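Local structure of alcohol oxidase (Myceliophthora thermophila, 6F74) at residues A459-P462 / E463-S466. The protein binds FAD and probably acts as an oxygen-dependent oxidase of the VAO flavoprotein family. Numbering follows the deposited sequence.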
loop_
_atom_site.group_PDB
_atom_site.type_symbol
_atom_site.label_atom_id
_atom_site.label_comp_id
_atom_site.label_asym_id
_atom_site.label_seq_id
_atom_site.Cartn_x
_atom_site.Cartn_y
_atom_site.Cartn_z
ATOM N N ALA A 459 -3.556 -11.024 -18.823
ATOM C CA ALA A 459 -4.539 -12.080 -18.538
ATOM C C ALA A 459 -3.882 -13.381 -18.049
ATOM O O ALA A 459 -4.460 -14.181 -17.311
ATOM C CB ALA A 459 -5.386 -12.352 -19.783
ATOM N N GLY A 460 -2.652 -13.592 -18.502
ATOM C CA GLY A 460 -1.869 -14.712 -18.014
ATOM C C GLY A 460 -2.239 -15.989 -18.706
ATOM O O GLY A 460 -3.095 -16.022 -19.603
ATOM N N LYS A 461 -1.591 -17.048 -18.241
ATOM C CA LYS A 461 -1.750 -18.372 -18.792
ATOM C C LYS A 461 -3.030 -18.956 -18.182
ATOM O O LYS A 461 -3.201 -18.964 -16.943
ATOM C CB LYS A 461 -0.549 -19.248 -18.413
ATOM C CG LYS A 461 0.840 -18.592 -18.548
ATOM C CD LYS A 461 1.954 -19.640 -18.733
ATOM C CE LYS A 461 3.278 -18.947 -19.005
ATOM N NZ LYS A 461 4.460 -19.840 -18.779
ATOM N N PRO A 462 -3.941 -19.469 -19.023
ATOM C CA PRO A 462 -5.196 -20.065 -18.509
ATOM C C PRO A 462 -5.063 -21.104 -17.372
ATOM O O PRO A 462 -6.070 -21.354 -16.682
ATOM C CB PRO A 462 -5.778 -20.719 -19.748
ATOM C CG PRO A 462 -5.350 -19.816 -20.867
ATOM C CD PRO A 462 -3.944 -19.359 -20.495
ATOM N N GLU A 463 -3.864 -21.658 -17.176
ATOM C CA GLU A 463 -3.564 -22.633 -16.140
ATOM C C GLU A 463 -3.213 -21.931 -14.830
ATOM O O GLU A 463 -3.357 -22.517 -13.736
ATOM C CB GLU A 463 -2.359 -23.509 -16.530
ATOM C CG GLU A 463 -1.988 -23.744 -18.031
ATOM C CD GLU A 463 -0.496 -23.419 -18.290
ATOM O OE1 GLU A 463 0.377 -23.760 -17.422
ATOM O OE2 GLU A 463 -0.176 -22.835 -19.370
ATOM N N GLU A 464 -2.709 -20.695 -14.936
ATOM C CA GLU A 464 -2.225 -19.974 -13.780
ATOM C C GLU A 464 -3.184 -18.811 -13.495
ATOM O O GLU A 464 -3.546 -18.034 -14.439
ATOM C CB GLU A 464 -0.809 -19.443 -14.050
ATOM C CG GLU A 464 0.185 -20.491 -14.534
ATOM C CD GLU A 464 1.621 -19.889 -14.642
ATOM O OE1 GLU A 464 1.771 -18.635 -14.642
ATOM O OE2 GLU A 464 2.630 -20.641 -14.780
ATOM N N VAL A 465 -3.593 -18.692 -12.224
ATOM C CA VAL A 465 -4.444 -17.591 -11.810
ATOM C C VAL A 465 -3.631 -16.314 -11.779
ATOM O O VAL A 465 -2.596 -16.246 -11.113
ATOM C CB VAL A 465 -5.083 -17.792 -10.428
ATOM C CG1 VAL A 465 -6.075 -16.643 -10.151
ATOM C CG2 VAL A 465 -5.821 -19.131 -10.404
ATOM N N SER A 466 -4.117 -15.314 -12.509
ATOM C CA SER A 466 -3.534 -14.008 -12.557
ATOM C C SER A 466 -4.610 -13.030 -12.058
ATOM O O SER A 466 -5.725 -12.956 -12.611
ATOM C CB SER A 466 -3.058 -13.688 -13.978
ATOM O OG SER A 466 -1.944 -14.506 -14.338
HETATM O O HOH W 1 -6.559 -13.727 -15.917
#
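Lys461 runs alongside Glu464, both chains pointing the same way. Its CB lies 3.7 Å from Glu463 OE2 and 4.1 Å from Glu464 CG. CG comes next and meets Glu464 OE1 at 4.0 Å. CD touches both carboxylates, 3.9 Å from Glu463 OE2 and 4.1 Å from Glu464 CD. At the tip, Lys461 NZ stays 4.5 Å from Glu464 OE2, too far for a salt bridge. Instead both atoms hydrogen-bond to the hydroxyl of Tyr517, on helix 512-533. Glu464 starts with CG beside its own backbone N (chi1 -52°) and then extends, which carries its carboxylate along the lysine chain. The backbone here forms a type I beta turn from Lys461 to Glu464. It reverses the chain between helix 448-458 and strand 467-472 of the seven-stranded antiparallel sheet. Glu464 N donates to Lys461 O at 2.7 Å, closing the turn. With an alanine at Glu464, the Tyr517 hydroxyl would probably lose its carboxylate partner, and one side of the lysine chain its cover. Gly460, the first residue after the helix to leave helical backbone angles, has positive phi. Its CA lies 3.7 Å from Ser466 OG, and a CB there would collide with that hydroxyl, which hydrogen-bonds to Lys526.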